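Long-range contact in uncharacterized protein YfeY (Escherichia coli, PDB 2QZB), which is of unknown function but belongs to the DUF1131 family and is probably made as a lipoprotein precursor with a signal sequence: residues L24-I35 and G77-L85. Residues are numbered along the deposited sequence; the frame is centred on the assembly and turned at random.
Sequences LTASTPLQEQAI and GTISRIDVL
Ile79 packs against Leu24, Thr28 and Leu30, and this is the tight part of the contact. Its CD1 lies 3.6 Å from Thr28 CB, the two side chains running alongside each other. With CG1 beside the backbone N (chi1 -67°) and the chain extended beyond it, CD1 of Ile79 also comes within 3.9 Å of Leu24 CD2. Leu30 crosses the same side chain at about a right angle, with CD1 4.1 Å from Ile79 CG1. Farther along, Ile82 CD1 meets Leu24 CB at 3.9 Å.

The backbones form a single beta bridge, Pro29 with Thr78. Ile79 N donates to Thr28 O, and Leu30 N to Gly77 O. A type I turn, Thr25 to Thr28, shapes the loop, and Thr28 OG1 accepts Thr25 N at 2.9 Å.

Toward solvent the contact is looser: Ser27, Pro29 and Gly77 are exposed. One short bond holds at this rim, Thr78 OG1 to Ala26 O at 2.7 Å, with the donor tilted 29° from the carbonyl plane. A valine in place of Thr78 would probably cost Ala26 O the hydroxyl's bond, tie the turn less firmly to residues 77-79 and take from Arg166 one of its weak partners.

Arg166 adds weak hydrogen bonds to Ala26 O and Thr78 OG1. Ile72 of strand 67-73 packs on the same apolar cluster, touching Leu30, Ile35 and Ile79. The contact thus joins the lead-in of helix 32-38 to that of strand 81-84, which pairs between strands 67-73 and 158-165 of the antiparallel sheet.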
ATOM      1  N   LEU A  24      -0.644   5.936 -12.666  1.00 33.63           N
ATOM      2  CA  LEU A  24       0.477   5.033 -12.407  1.00 32.23           C
ATOM      3  C   LEU A  24      -0.018   3.590 -12.578  1.00 32.97           C
ATOM      4  O   LEU A  24      -0.932   3.164 -11.891  1.00 32.50           O
ATOM      5  CB  LEU A  24       1.016   5.246 -11.005  1.00 30.70           C
ATOM      6  CG  LEU A  24       1.560   6.624 -10.631  1.00 31.02           C
ATOM      7  CD1 LEU A  24       1.753   6.714  -9.137  1.00 28.30           C
ATOM      8  CD2 LEU A  24       2.904   6.895 -11.338  1.00 28.79           C
ATOM      9  N   THR A  25       0.565   2.875 -13.537  1.00 33.69           N
ATOM     10  CA  THR A  25       0.093   1.544 -13.939  1.00 34.40           C
ATOM     11  C   THR A  25       1.282   0.617 -14.158  1.00 34.35           C
ATOM     12  O   THR A  25       2.457   1.014 -13.985  1.00 32.33           O
ATOM     13  CB  THR A  25      -0.841   1.557 -15.224  1.00 35.36           C
ATOM     14  OG1 THR A  25      -0.058   1.735 -16.414  1.00 37.87           O
ATOM     15  CG2 THR A  25      -1.930   2.629 -15.162  1.00 34.47           C
ATOM     16  N   ALA A  26       0.977  -0.632 -14.503  1.00 34.68           N
ATOM     17  CA  ALA A  26       2.010  -1.617 -14.811  1.00 35.38           C
ATOM     18  C   ALA A  26       2.831  -1.182 -16.037  1.00 35.94           C
ATOM     19  O   ALA A  26       3.976  -1.594 -16.189  1.00 36.51           O
ATOM     20  CB  ALA A  26       1.395  -2.991 -15.045  1.00 35.58           C
ATOM     21  N   SER A  27       2.269  -0.356 -16.908  1.00 36.63           N
ATOM     22  CA  SER A  27       3.060   0.085 -18.080  1.00 38.02           C
ATOM     23  C   SER A  27       3.871   1.371 -17.840  1.00 38.00           C
ATOM     24  O   SER A  27       4.667   1.776 -18.696  1.00 38.51           O
ATOM     25  CB  SER A  27       2.203   0.184 -19.347  1.00 38.78           C
ATOM     26  OG  SER A  27       0.917   0.732 -19.082  1.00 41.60           O
ATOM     27  N   THR A  28       3.680   2.003 -16.676  1.00 36.66           N
ATOM     28  CA  THR A  28       4.446   3.183 -16.324  1.00 35.26           C
ATOM     29  C   THR A  28       5.916   2.855 -16.064  1.00 34.60           C
ATOM     30  O   THR A  28       6.232   2.077 -15.187  1.00 34.86           O
ATOM     31  CB  THR A  28       3.821   3.942 -15.140  1.00 35.22           C
ATOM     32  OG1 THR A  28       2.421   4.147 -15.385  1.00 32.48           O
ATOM     33  CG2 THR A  28       4.507   5.295 -14.981  1.00 34.13           C
ATOM     34  N   PRO A  29       6.829   3.443 -16.858  1.00 34.71           N
ATOM     35  CA  PRO A  29       8.251   3.253 -16.614  1.00 34.59           C
ATOM     36  C   PRO A  29       8.649   3.713 -15.218  1.00 34.31           C
ATOM     37  O   PRO A  29       8.078   4.686 -14.713  1.00 34.56           O
ATOM     38  CB  PRO A  29       8.916   4.210 -17.620  1.00 35.29           C
ATOM     39  CG  PRO A  29       7.911   4.474 -18.652  1.00 34.81           C
ATOM     40  CD  PRO A  29       6.561   4.289 -18.036  1.00 34.62           C
ATOM     41  N   LEU A  30       9.631   3.055 -14.619  1.00 32.92           N
ATOM     42  CA  LEU A  30      10.104   3.481 -13.339  1.00 33.25           C
ATOM     43  C   LEU A  30      11.146   4.591 -13.514  1.00 33.19           C
ATOM     44  O   LEU A  30      12.339   4.377 -13.354  1.00 32.29           O
ATOM     45  CB  LEU A  30      10.625   2.318 -12.515  1.00 33.57           C
ATOM     46  CG  LEU A  30      10.869   2.669 -11.055  1.00 35.61           C
ATOM     47  CD1 LEU A  30       9.561   2.621 -10.279  1.00 34.31           C
ATOM     48  CD2 LEU A  30      11.890   1.749 -10.472  1.00 37.73           C
ATOM     49  N   GLN A  31      10.662   5.786 -13.840  1.00 32.23           N
ATOM     50  CA  GLN A  31      11.546   6.892 -14.190  1.00 33.12           C
ATOM     51  C   GLN A  31      10.967   8.192 -13.663  1.00 32.20           C
ATOM     52  O   GLN A  31       9.766   8.351 -13.652  1.00 31.25           O
ATOM     53  CB  GLN A  31      11.730   6.958 -15.720  1.00 32.62           C
ATOM     54  CG  GLN A  31      12.553   5.766 -16.290  1.00 34.31           C
ATOM     55  CD  GLN A  31      14.018   5.802 -15.923  1.00 35.31           C
ATOM     56  OE1 GLN A  31      14.621   4.771 -15.595  1.00 40.00           O
ATOM     57  NE2 GLN A  31      14.607   6.978 -15.966  1.00 36.78           N
ATOM     58  N   GLU A  32      11.834   9.114 -13.259  1.00 32.22           N
ATOM     59  CA  GLU A  32      11.407  10.359 -12.660  1.00 33.68           C
ATOM     60  C   GLU A  32      10.318  11.089 -13.441  1.00 32.64           C
ATOM     61  O   GLU A  32       9.282  11.411 -12.880  1.00 32.67           O
ATOM     62  CB  GLU A  32      12.604  11.303 -12.403  1.00 33.64           C
ATOM     63  CG  GLU A  32      12.188  12.487 -11.528  1.00 35.47           C
ATOM     64  CD  GLU A  32      13.343  13.354 -11.049  1.00 36.89           C
ATOM     65  OE1 GLU A  32      14.262  13.654 -11.844  1.00 38.28           O
ATOM     66  OE2 GLU A  32      13.293  13.743  -9.862  1.00 43.11           O
ATOM     67  N   GLN A  33      10.532  11.355 -14.728  1.00 32.28           N
ATOM     68  CA  GLN A  33       9.587  12.208 -15.474  1.00 32.34           C
ATOM     69  C   GLN A  33       8.270  11.498 -15.808  1.00 31.19           C
ATOM     70  O   GLN A  33       7.195  12.112 -15.868  1.00 31.62           O
ATOM     71  CB  GLN A  33      10.267  12.804 -16.727  1.00 33.79           C
ATOM     72  CG  GLN A  33      10.458  14.354 -16.689  1.00 40.13           C
ATOM     73  CD  GLN A  33      11.658  14.853 -15.877  1.00 43.56           C
ATOM     74  OE1 GLN A  33      12.134  15.958 -16.109  1.00 47.66           O
ATOM     75  NE2 GLN A  33      12.157  14.047 -14.942  1.00 48.31           N
ATOM     76  N   ALA A  34       8.343  10.184 -15.979  1.00 29.78           N
ATOM     77  CA  ALA A  34       7.139   9.383 -16.234  1.00 28.05           C
ATOM     78  C   ALA A  34       6.205   9.412 -15.016  1.00 26.22           C
ATOM     79  O   ALA A  34       5.018   9.598 -15.136  1.00 25.38           O
ATOM     80  CB  ALA A  34       7.527   7.983 -16.561  1.00 27.82           C
ATOM     81  N   ILE A  35       6.768   9.226 -13.841  1.00 25.81           N
ATOM     82  CA  ILE A  35       5.987   9.255 -12.600  1.00 25.66           C
ATOM     83  C   ILE A  35       5.416  10.663 -12.350  1.00 25.94           C
ATOM     84  O   ILE A  35       4.246  10.809 -12.042  1.00 25.85           O
ATOM     85  CB  ILE A  35       6.861   8.754 -11.451  1.00 25.02           C
ATOM     86  CG1 ILE A  35       7.064   7.255 -11.627  1.00 24.92           C
ATOM     87  CG2 ILE A  35       6.297   9.146 -10.020  1.00 24.50           C
ATOM     88  CD1 ILE A  35       8.343   6.777 -10.997  1.00 28.11           C
ATOM     89  N   GLY A  77      12.291  -3.004 -14.967  1.00 39.50           N
ATOM     90  CA  GLY A  77      12.241  -1.600 -14.435  1.00 39.06           C
ATOM     91  C   GLY A  77      10.976  -0.790 -14.790  1.00 38.75           C
ATOM     92  O   GLY A  77      11.022   0.357 -15.294  1.00 39.17           O
ATOM     93  N   THR A  78       9.831  -1.407 -14.545  1.00 37.05           N
ATOM     94  CA  THR A  78       8.536  -0.818 -14.844  1.00 35.73           C
ATOM     95  C   THR A  78       7.801  -0.957 -13.514  1.00 33.85           C
ATOM     96  O   THR A  78       8.263  -1.691 -12.659  1.00 33.90           O
ATOM     97  CB  THR A  78       7.878  -1.535 -16.065  1.00 36.85           C
ATOM     98  OG1 THR A  78       6.573  -0.999 -16.333  1.00 38.52           O
ATOM     99  CG2 THR A  78       7.763  -3.010 -15.830  1.00 34.65           C
ATOM    100  N   ILE A  79       6.735  -0.202 -13.273  1.00 32.70           N
ATOM    101  CA  ILE A  79       6.139  -0.215 -11.926  1.00 30.63           C
ATOM    102  C   ILE A  79       5.463  -1.543 -11.629  1.00 29.72           C
ATOM    103  O   ILE A  79       4.579  -1.935 -12.361  1.00 29.78           O
ATOM    104  CB  ILE A  79       5.092   0.941 -11.720  1.00 30.81           C
ATOM    105  CG1 ILE A  79       5.793   2.306 -11.734  1.00 30.33           C
ATOM    106  CG2 ILE A  79       4.381   0.760 -10.382  1.00 28.96           C
ATOM    107  CD1 ILE A  79       4.825   3.519 -11.760  1.00 30.93           C
ATOM    108  N   SER A  80       5.858  -2.206 -10.547  1.00 29.58           N
ATOM    109  CA  SER A  80       5.237  -3.471 -10.156  1.00 29.83           C
ATOM    110  C   SER A  80       4.529  -3.480  -8.779  1.00 28.35           C
ATOM    111  O   SER A  80       3.809  -4.430  -8.457  1.00 26.77           O
ATOM    112  CB  SER A  80       6.279  -4.578 -10.192  1.00 30.18           C
ATOM    113  OG  SER A  80       7.258  -4.299  -9.237  1.00 31.99           O
ATOM    114  N   ARG A  81       4.737  -2.421  -7.986  1.00 25.71           N
ATOM    115  CA  ARG A  81       4.114  -2.277  -6.661  1.00 24.13           C
ATOM    116  C   ARG A  81       4.080  -0.791  -6.292  1.00 24.10           C
ATOM    117  O   ARG A  81       5.050  -0.041  -6.619  1.00 21.85           O
ATOM    118  CB  ARG A  81       4.886  -3.058  -5.595  1.00 23.53           C
ATOM    119  CG  ARG A  81       4.342  -2.913  -4.136  1.00 23.79           C
ATOM    120  CD  ARG A  81       5.101  -3.755  -3.121  1.00 25.44           C
ATOM    121  NE  ARG A  81       4.771  -3.389  -1.751  1.00 27.51           N
ATOM    122  CZ  ARG A  81       4.993  -4.134  -0.668  1.00 31.17           C
ATOM    123  NH1 ARG A  81       4.661  -3.673   0.535  1.00 28.56           N
ATOM    124  NH2 ARG A  81       5.563  -5.334  -0.770  1.00 31.96           N
ATOM    125  N   ILE A  82       2.975  -0.372  -5.647  1.00 22.63           N
ATOM    126  CA  ILE A  82       2.828   1.015  -5.105  1.00 22.50           C
ATOM    127  C   ILE A  82       2.192   0.859  -3.744  1.00 23.11           C
ATOM    128  O   ILE A  82       1.098   0.265  -3.638  1.00 23.36           O
ATOM    129  CB  ILE A  82       1.908   1.912  -5.962  1.00 22.48           C
ATOM    130  CG1 ILE A  82       2.417   1.997  -7.411  1.00 21.91           C
ATOM    131  CG2 ILE A  82       1.781   3.356  -5.326  1.00 22.44           C
ATOM    132  CD1 ILE A  82       1.335   2.301  -8.487  1.00 22.70           C
ATOM    133  N   ASP A  83       2.887   1.309  -2.704  1.00 22.00           N
ATOM    134  CA  ASP A  83       2.293   1.394  -1.370  1.00 23.29           C
ATOM    135  C   ASP A  83       1.765   2.819  -1.139  1.00 22.94           C
ATOM    136  O   ASP A  83       2.493   3.782  -1.360  1.00 23.52           O
ATOM    137  CB  ASP A  83       3.335   1.065  -0.321  1.00 23.42           C
ATOM    138  CG  ASP A  83       3.939  -0.337  -0.512  1.00 28.35           C
ATOM    139  OD1 ASP A  83       4.360  -0.932   0.487  1.00 32.91           O
ATOM    140  OD2 ASP A  83       4.000  -0.825  -1.665  1.00 33.42           O
ATOM    141  N   VAL A  84       0.510   2.950  -0.734  1.00 22.60           N
ATOM    142  CA  VAL A  84      -0.109   4.264  -0.599  1.00 21.92           C
ATOM    143  C   VAL A  84      -0.246   4.530   0.881  1.00 23.23           C
ATOM    144  O   VAL A  84      -0.790   3.704   1.629  1.00 23.24           O
ATOM    145  CB  VAL A  84      -1.461   4.389  -1.336  1.00 23.08           C
ATOM    146  CG1 VAL A  84      -2.088   5.820  -1.157  1.00 21.46           C
ATOM    147  CG2 VAL A  84      -1.289   4.121  -2.825  1.00 20.54           C
ATOM    148  N   LEU A  85       0.271   5.660   1.320  1.00 23.17           N
ATOM    149  CA  LEU A  85       0.115   6.058   2.719  1.00 24.81           C
ATOM    150  C   LEU A  85      -0.641   7.379   2.860  1.00 26.43           C
ATOM    151  O   LEU A  85      -0.925   7.824   3.968  1.00 27.86           O
ATOM    152  CB  LEU A  85       1.489   6.173   3.372  1.00 25.39           C
ATOM    153  CG  LEU A  85       2.384   4.922   3.316  1.00 24.32           C
ATOM    154  CD1 LEU A  85       3.229   4.786   2.047  1.00 26.11           C
ATOM    155  CD2 LEU A  85       3.309   5.001   4.454  1.00 31.28           C
TER